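Side-chain contacts in putative DNA-binding protein (PDB 2OBP), which probably binds DNA through a compact domain consistent with a winged-helix fold: residues Leu25-Ile30 with Thr35-Pro40; Val19-Val24 with Ser51-Val56. One frame throughout, in Å; residues are numbered along the deposited sequence. Where two conformers were deposited one is given.

Contact 1. Residues Leu25-Ile30 with Thr35-Pro40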
ATOM      1  N   LEU A  25       3.056  -2.813   2.107  1.00 26.17           N
ATOM      2  CA  LEU A  25       2.166  -2.145   3.055  1.00 26.18           C
ATOM      3  C   LEU A  25       1.990  -2.970   4.340  1.00 25.47           C
ATOM      4  O   LEU A  25       1.903  -2.418   5.429  1.00 25.82           O
ATOM      5  CB  LEU A  25       0.799  -1.811   2.429  1.00 25.09           C
ATOM      6  CG  LEU A  25       0.859  -0.717   1.331  1.00 28.34           C
ATOM      7  CD1 LEU A  25      -0.536  -0.508   0.743  1.00 30.31           C
ATOM      8  CD2 LEU A  25       1.506   0.587   1.832  1.00 32.06           C
ATOM      9  N   ARG A  26       1.957  -4.285   4.227  1.00 26.89           N
ATOM     10  CA  ARG A  26       1.922  -5.103   5.410  1.00 26.36           C
ATOM     11  C   ARG A  26       3.161  -4.895   6.299  1.00 28.13           C
ATOM     12  O   ARG A  26       3.030  -4.746   7.515  1.00 27.49           O
ATOM     13  CB  ARG A  26       1.767  -6.575   5.027  1.00 26.86           C
ATOM     14  CG  ARG A  26       2.118  -7.545   6.171  1.00 32.69           C
ATOM     15  CD  ARG A  26       1.677  -8.919   5.840  1.00 35.56           C
ATOM     16  NE  ARG A  26       2.155  -9.969   6.756  1.00 38.63           N
ATOM     17  CZ  ARG A  26       1.881 -10.037   8.065  1.00 47.52           C
ATOM     18  NH1 ARG A  26       1.127  -9.125   8.691  1.00 40.73           N
ATOM     19  NH2 ARG A  26       2.355 -11.055   8.770  1.00 50.86           N
ATOM     20  N   GLU A  27       4.341  -4.921   5.688  1.00 27.86           N
ATOM     21  CA  GLU A  27       5.604  -4.629   6.374  1.00 28.50           C
ATOM     22  C   GLU A  27       5.564  -3.266   7.075  1.00 28.81           C
ATOM     23  O   GLU A  27       5.943  -3.146   8.235  1.00 29.23           O
ATOM     24  CB  GLU A  27       6.771  -4.660   5.381  1.00 30.65           C
ATOM     25  CG  GLU A  27       8.144  -4.551   6.062  1.00 32.01           C
ATOM     26  CD  GLU A  27       9.298  -4.362   5.100  0.50 30.92           C
ATOM     27  OE1 GLU A  27       9.201  -4.804   3.932  0.50 32.14           O
ATOM     28  OE2 GLU A  27      10.313  -3.770   5.530  0.50 32.59           O
ATOM     29  N   ALA A  28       5.103  -2.243   6.358  1.00 26.79           N
ATOM     30  CA  ALA A  28       5.015  -0.894   6.905  1.00 25.88           C
ATOM     31  C   ALA A  28       4.186  -0.823   8.198  1.00 27.93           C
ATOM     32  O   ALA A  28       4.510  -0.058   9.121  1.00 30.39           O
ATOM     33  CB  ALA A  28       4.447   0.039   5.847  1.00 25.67           C
ATOM     34  N   GLY A  29       3.144  -1.634   8.273  1.00 29.62           N
ATOM     35  CA  GLY A  29       2.209  -1.608   9.391  1.00 31.37           C
ATOM     36  C   GLY A  29       2.493  -2.539  10.542  1.00 33.68           C
ATOM     37  O   GLY A  29       1.705  -2.563  11.476  1.00 38.49           O
ATOM     38  N   ILE A  30       3.588  -3.300  10.475  1.00 35.70           N
ATOM     39  CA  ILE A  30       3.872  -4.279  11.520  0.50 37.22           C
ATOM     40  C   ILE A  30       4.146  -3.591  12.868  1.00 39.01           C
ATOM     41  O   ILE A  30       3.686  -4.095  13.912  1.00 41.20           O
ATOM     42  CB  ILE A  30       5.011  -5.267  11.129  0.50 38.48           C
ATOM     43  CG1 ILE A  30       4.558  -6.203   9.999  0.50 37.73           C
ATOM     44  CG2 ILE A  30       5.436  -6.110  12.321  0.50 38.12           C
ATOM     45  CD1 ILE A  30       3.449  -7.180  10.384  0.50 33.82           C
ATOM     46  N   THR A  35       4.180   5.658  11.582  1.00 29.37           N
ATOM     47  CA  THR A  35       3.732   6.598  10.562  1.00 26.20           C
ATOM     48  C   THR A  35       3.587   5.913   9.220  1.00 25.91           C
ATOM     49  O   THR A  35       4.493   5.181   8.812  1.00 25.89           O
ATOM     50  CB  THR A  35       4.753   7.719  10.452  1.00 23.15           C
ATOM     51  OG1 THR A  35       4.851   8.370  11.719  1.00 22.86           O
ATOM     52  CG2 THR A  35       4.382   8.716   9.350  1.00 24.09           C
ATOM     53  N   PRO A  36       2.446   6.119   8.515  1.00 25.07           N
ATOM     54  CA  PRO A  36       2.330   5.445   7.211  1.00 25.09           C
ATOM     55  C   PRO A  36       3.411   5.912   6.262  1.00 24.42           C
ATOM     56  O   PRO A  36       3.760   7.072   6.278  1.00 23.73           O
ATOM     57  CB  PRO A  36       0.987   5.912   6.663  1.00 26.22           C
ATOM     58  CG  PRO A  36       0.225   6.410   7.824  1.00 33.97           C
ATOM     59  CD  PRO A  36       1.229   6.903   8.829  1.00 26.18           C
ATOM     60  N   TRP A  37       3.874   5.017   5.408  1.00 23.84           N
ATOM     61  CA  TRP A  37       4.960   5.370   4.509  1.00 22.72           C
ATOM     62  C   TRP A  37       4.502   6.295   3.409  1.00 22.00           C
ATOM     63  O   TRP A  37       3.394   6.219   2.913  1.00 22.25           O
ATOM     64  CB  TRP A  37       5.523   4.118   3.866  1.00 24.25           C
ATOM     65  CG  TRP A  37       6.254   3.179   4.823  1.00 23.64           C
ATOM     66  CD1 TRP A  37       6.369   3.280   6.176  1.00 23.59           C
ATOM     67  CD2 TRP A  37       6.991   2.031   4.443  1.00 25.41           C
ATOM     68  NE1 TRP A  37       7.120   2.224   6.666  1.00 24.61           N
ATOM     69  CE2 TRP A  37       7.506   1.449   5.612  1.00 28.57           C
ATOM     70  CE3 TRP A  37       7.214   1.400   3.216  1.00 31.25           C
ATOM     71  CZ2 TRP A  37       8.248   0.274   5.589  1.00 29.95           C
ATOM     72  CZ3 TRP A  37       7.958   0.253   3.195  1.00 31.21           C
ATOM     73  CH2 TRP A  37       8.463  -0.304   4.369  1.00 29.39           C
ATOM     74  N   SER A  38       5.399   7.188   3.017  1.00 20.20           N
ATOM     75  CA  SER A  38       5.151   8.058   1.898  1.00 22.43           C
ATOM     76  C   SER A  38       5.132   7.308   0.575  1.00 24.11           C
ATOM     77  O   SER A  38       5.742   6.250   0.421  1.00 21.29           O
ATOM     78  CB  SER A  38       6.209   9.147   1.845  1.00 21.01           C
ATOM     79  OG  SER A  38       7.503   8.732   1.399  1.00 21.68           O
ATOM     80  N   LEU A  39       4.429   7.877  -0.406  1.00 22.95           N
ATOM     81  CA  LEU A  39       4.305   7.160  -1.698  1.00 22.30           C
ATOM     82  C   LEU A  39       5.656   6.808  -2.316  1.00 22.34           C
ATOM     83  O   LEU A  39       5.848   5.680  -2.759  1.00 25.44           O
ATOM     84  CB  LEU A  39       3.396   7.907  -2.673  1.00 23.76           C
ATOM     85  CG  LEU A  39       2.021   8.253  -2.136  1.00 23.51           C
ATOM     86  CD1 LEU A  39       1.204   8.992  -3.232  1.00 29.22           C
ATOM     87  CD2 LEU A  39       1.269   7.050  -1.584  1.00 22.33           C
ATOM     88  N   PRO A  40       6.619   7.747  -2.349  1.00 21.88           N
ATOM     89  CA  PRO A  40       7.897   7.349  -2.970  1.00 19.82           C
ATOM     90  C   PRO A  40       8.630   6.197  -2.266  1.00 20.69           C
ATOM     91  O   PRO A  40       9.375   5.448  -2.908  1.00 22.69           O
ATOM     92  CB  PRO A  40       8.726   8.634  -2.879  1.00 19.14           C
ATOM     93  CG  PRO A  40       7.656   9.690  -2.884  1.00 20.43           C
ATOM     94  CD  PRO A  40       6.617   9.169  -2.002  1.00 22.57           C
TER
HETATM   95  O   HOH W   1       3.731   2.294   8.801  1.00 39.36           O
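Ala28 sets its methyl group squarely on the indole of Trp37, and this CH-pi contact carries most of the packing. CB of Ala28 lies 3.4 Å from the centroid of the five-membered ring of Trp37, and only 11° off the ring normal, so the approach is over the face. The nearest single atom is CE2 of Trp37, 3.4 Å from CB of Ala28, at the fusion of the two rings; CA of Ala28, 3.7 Å from CZ2 of Trp37, lies above the plane but just beyond the margin of the six-membered ring. With CG of Trp37 anti to its own carbonyl carbon (chi1 -68°), the indole is carried to the end of helix 16-28. Glu27 adds a looser contact at the ring's edge: its extended chain leaves OE2 4.1 Å from CH2 of Trp37, the carboxylate turned 80° from the indole plane.

The polar link is a water bridge. One water donates to O of Ala28, at an unusually short 2.5 Å that makes its placement somewhat doubtful, and to O of Thr35, at 3.0 Å, joining two carbonyls that cannot bond each other directly.

Elsewhere, Lys41 makes a cation-pi contact with Trp37, whose backbone also hydrogen-bonds to Ala78. The tryptophan thus packs where helix 16-28 ends and the connection to helix 39-46 passes strand 76-80, an arrangement consistent with a winged-helix domain.

Contact 2. Residues Val19-Val24 with Ser51-Val56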
ATOM      1  N   VAL A  19       0.349  -7.685  -5.636  1.00 24.71           N
ATOM      2  CA  VAL A  19       0.936  -8.491  -4.578  1.00 25.21           C
ATOM      3  C   VAL A  19       2.083  -7.754  -3.886  1.00 26.37           C
ATOM      4  O   VAL A  19       2.141  -7.729  -2.671  1.00 27.28           O
ATOM      5  CB  VAL A  19       1.437  -9.868  -5.115  1.00 27.88           C
ATOM      6  CG1 VAL A  19       2.211 -10.606  -4.011  1.00 32.08           C
ATOM      7  CG2 VAL A  19       0.259 -10.683  -5.649  1.00 26.92           C
ATOM      8  N   GLU A  20       2.975  -7.142  -4.655  1.00 25.00           N
ATOM      9  CA  GLU A  20       4.147  -6.508  -4.078  1.00 25.64           C
ATOM     10  C   GLU A  20       3.776  -5.310  -3.195  1.00 26.93           C
ATOM     11  O   GLU A  20       4.334  -5.126  -2.101  1.00 27.92           O
ATOM     12  CB  GLU A  20       5.142  -6.091  -5.143  1.00 28.72           C
ATOM     13  CG  GLU A  20       6.530  -5.804  -4.572  1.00 33.78           C
ATOM     14  CD  GLU A  20       7.219  -7.029  -3.975  1.00 41.90           C
ATOM     15  OE1 GLU A  20       6.816  -8.176  -4.282  1.00 43.24           O
ATOM     16  OE2 GLU A  20       8.160  -6.836  -3.179  1.00 53.59           O
ATOM     17  N   VAL A  21       2.825  -4.507  -3.658  1.00 25.90           N
ATOM     18  CA  VAL A  21       2.346  -3.407  -2.867  1.00 25.25           C
ATOM     19  C   VAL A  21       1.680  -3.906  -1.579  1.00 23.66           C
ATOM     20  O   VAL A  21       1.868  -3.295  -0.520  1.00 25.01           O
ATOM     21  CB  VAL A  21       1.412  -2.476  -3.689  1.00 25.83           C
ATOM     22  CG1 VAL A  21       0.759  -1.395  -2.794  1.00 23.66           C
ATOM     23  CG2 VAL A  21       2.224  -1.834  -4.816  1.00 24.06           C
ATOM     24  N   LEU A  22       0.850  -4.964  -1.641  1.00 24.73           N
ATOM     25  CA  LEU A  22       0.278  -5.529  -0.420  1.00 25.37           C
ATOM     26  C   LEU A  22       1.344  -5.988   0.574  1.00 25.71           C
ATOM     27  O   LEU A  22       1.235  -5.722   1.768  1.00 25.61           O
ATOM     28  CB  LEU A  22      -0.644  -6.723  -0.757  1.00 24.50           C
ATOM     29  CG  LEU A  22      -2.020  -6.339  -1.314  1.00 27.41           C
ATOM     30  CD1 LEU A  22      -2.716  -7.648  -1.797  1.00 24.53           C
ATOM     31  CD2 LEU A  22      -2.870  -5.709  -0.263  1.00 24.56           C
ATOM     32  N   LEU A  23       2.380  -6.645   0.067  1.00 28.32           N
ATOM     33  CA  LEU A  23       3.505  -7.066   0.916  1.00 26.59           C
ATOM     34  C   LEU A  23       4.243  -5.902   1.556  1.00 25.90           C
ATOM     35  O   LEU A  23       4.572  -5.954   2.745  1.00 28.68           O
ATOM     36  CB  LEU A  23       4.470  -7.919   0.107  1.00 28.32           C
ATOM     37  CG  LEU A  23       4.041  -9.344  -0.144  1.00 32.68           C
ATOM     38  CD1 LEU A  23       5.003  -9.918  -1.166  1.00 30.40           C
ATOM     39  CD2 LEU A  23       4.107 -10.118   1.178  1.00 32.68           C
ATOM     40  N   VAL A  24       4.511  -4.851   0.778  1.00 24.89           N
ATOM     41  CA  VAL A  24       5.211  -3.688   1.314  1.00 26.28           C
ATOM     42  C   VAL A  24       4.353  -2.982   2.379  1.00 27.10           C
ATOM     43  O   VAL A  24       4.856  -2.606   3.440  1.00 28.76           O
ATOM     44  CB  VAL A  24       5.603  -2.718   0.185  1.00 23.53           C
ATOM     45  CG1 VAL A  24       6.034  -1.384   0.714  1.00 29.84           C
ATOM     46  CG2 VAL A  24       6.693  -3.347  -0.670  1.00 30.71           C
ATOM     47  N   SER A  51       3.931   5.770 -11.358  1.00 26.37           N
ATOM     48  CA  SER A  51       2.660   5.646 -12.091  1.00 25.55           C
ATOM     49  C   SER A  51       1.985   4.299 -11.806  1.00 25.35           C
ATOM     50  O   SER A  51       0.755   4.221 -11.664  1.00 22.96           O
ATOM     51  CB  SER A  51       2.875   5.826 -13.603  1.00 28.93           C
ATOM     52  OG  SER A  51       3.815   4.888 -14.059  1.00 28.22           O
ATOM     53  N   VAL A  52       2.771   3.238 -11.738  1.00 24.74           N
ATOM     54  CA  VAL A  52       2.231   1.908 -11.442  1.00 23.65           C
ATOM     55  C   VAL A  52       1.731   1.827  -9.996  1.00 24.93           C
ATOM     56  O   VAL A  52       0.636   1.312  -9.708  1.00 23.02           O
ATOM     57  CB  VAL A  52       3.277   0.795 -11.742  1.00 22.76           C
ATOM     58  CG1 VAL A  52       2.658  -0.571 -11.446  1.00 23.83           C
ATOM     59  CG2 VAL A  52       3.738   0.918 -13.189  1.00 24.84           C
ATOM     60  N   LEU A  53       2.492   2.405  -9.080  1.00 24.04           N
ATOM     61  CA  LEU A  53       2.069   2.411  -7.675  1.00 22.20           C
ATOM     62  C   LEU A  53       0.716   3.099  -7.550  1.00 22.22           C
ATOM     63  O   LEU A  53      -0.177   2.598  -6.834  1.00 22.77           O
ATOM     64  CB  LEU A  53       3.106   3.053  -6.752  1.00 23.20           C
ATOM     65  CG  LEU A  53       2.630   3.174  -5.274  1.00 21.78           C
ATOM     66  CD1 LEU A  53       2.405   1.796  -4.591  1.00 24.17           C
ATOM     67  CD2 LEU A  53       3.581   4.073  -4.436  1.00 22.61           C
ATOM     68  N   ARG A  54       0.567   4.261  -8.179  1.00 22.17           N
ATOM     69  CA  ARG A  54      -0.703   5.005  -8.094  1.00 24.04           C
ATOM     70  C   ARG A  54      -1.896   4.212  -8.619  1.00 22.74           C
ATOM     71  O   ARG A  54      -2.976   4.253  -8.038  1.00 25.77           O
ATOM     72  CB  ARG A  54      -0.599   6.362  -8.773  1.00 24.51           C
ATOM     73  CG  ARG A  54       0.288   7.361  -7.988  1.00 30.14           C
ATOM     74  CD  ARG A  54       0.177   8.735  -8.530  1.00 33.30           C
ATOM     75  NE  ARG A  54       1.154   9.676  -7.947  1.00 39.80           N
ATOM     76  CZ  ARG A  54       0.947  10.426  -6.859  1.00 41.87           C
ATOM     77  NH1 ARG A  54      -0.188  10.354  -6.166  1.00 36.45           N
ATOM     78  NH2 ARG A  54       1.899  11.262  -6.453  1.00 43.71           N
ATOM     79  N   ARG A  55      -1.672   3.451  -9.697  1.00 23.51           N
ATOM     80  CA  ARG A  55      -2.704   2.615 -10.270  1.00 21.81           C
ATOM     81  C   ARG A  55      -3.127   1.535  -9.273  1.00 22.68           C
ATOM     82  O   ARG A  55      -4.310   1.320  -9.016  1.00 22.97           O
ATOM     83  CB  ARG A  55      -2.161   1.995 -11.588  1.00 23.64           C
ATOM     84  CG  ARG A  55      -3.145   1.141 -12.396  1.00 24.09           C
ATOM     85  CD  ARG A  55      -3.196  -0.287 -11.939  1.00 20.48           C
ATOM     86  NE  ARG A  55      -1.982  -1.057 -12.266  1.00 25.99           N
ATOM     87  CZ  ARG A  55      -1.764  -2.338 -11.957  1.00 31.12           C
ATOM     88  NH1 ARG A  55      -2.640  -3.047 -11.286  1.00 27.36           N
ATOM     89  NH2 ARG A  55      -0.639  -2.923 -12.361  1.00 28.80           N
ATOM     90  N   VAL A  56      -2.128   0.850  -8.736  1.00 21.24           N
ATOM     91  CA  VAL A  56      -2.361  -0.208  -7.757  1.00 20.10           C
ATOM     92  C   VAL A  56      -3.076   0.340  -6.500  1.00 19.22           C
ATOM     93  O   VAL A  56      -4.055  -0.246  -6.004  1.00 21.21           O
ATOM     94  CB  VAL A  56      -1.044  -0.910  -7.373  1.00 22.51           C
ATOM     95  CG1 VAL A  56      -1.218  -1.756  -6.122  1.00 20.36           C
ATOM     96  CG2 VAL A  56      -0.470  -1.753  -8.562  1.00 20.28           C
TER
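Helices 16-28 and 50-62 approach closely at Val21 and Val56, whose CA atoms lie 7.5 Å apart, and both CB atoms point toward the opposing segment. That spacing is close enough for aliphatic side chains to meet directly, and the three that meet are all buried.

Val21 supplies both of its methyls. Its CG2 comes to 3.6 Å from CD1 of Leu53, while CG1 lies 4.0 Å from the same Leu53 methyl, so CD1 faces the forked end of the valine. CG1 of Val56 touches Val21 lower on the branch, 3.7 Å from its CB, and the two valines pass alongside each other in opposite directions. The same Val56 methyl is also 3.7 Å from CG2 of Val21 and 3.9 Å from its CG1, so both methyls of Val21 meet both partners, CG2 the more closely.

Leu53 reaches this place from a less direct starting point. Its CB does not point at helix 16-28, but CG stands anti to the backbone N (chi1 175°) and the turn at chi2, 65°, brings CD1 in. Leu53 and Val56, three residues apart on one helical face, thus present a methyl each to Val21. Across the two segments the evidence is entirely of apolar packing.

Around this cluster, Val21 also touches Leu57 and Leu60 farther along helix 50-62, and Leu48 in the preceding loop. Leu53 meets Ile42 and Ala43 of helix 39-46, while Val56 packs on Ala17; a salt bridge from Arg55 to Asp15 joins helix 50-62 to the residues just before helix 16-28.

In the fold
From the N terminus, helix 16-28 supplies the first segment of both contacts, Val19-Val24 and then Leu25-Ile30. Contact 1 closes first, across a loop of four residues, at Thr35-Pro40. The chain then runs through helix 39-46 into helix 50-62, where contact 2 closes a longer excursion with 26 residues between its segments. Contact 1 falls wholly within that span, so the two nest without crossing. Their centres are 12 Å apart, yet they touch: CZ3 of Trp37 lies 3.5 Å from CG1 of Val24. Together they tie helix 16-28 to the approach to helix 39-46 at the surface and to helix 50-62 in the interior.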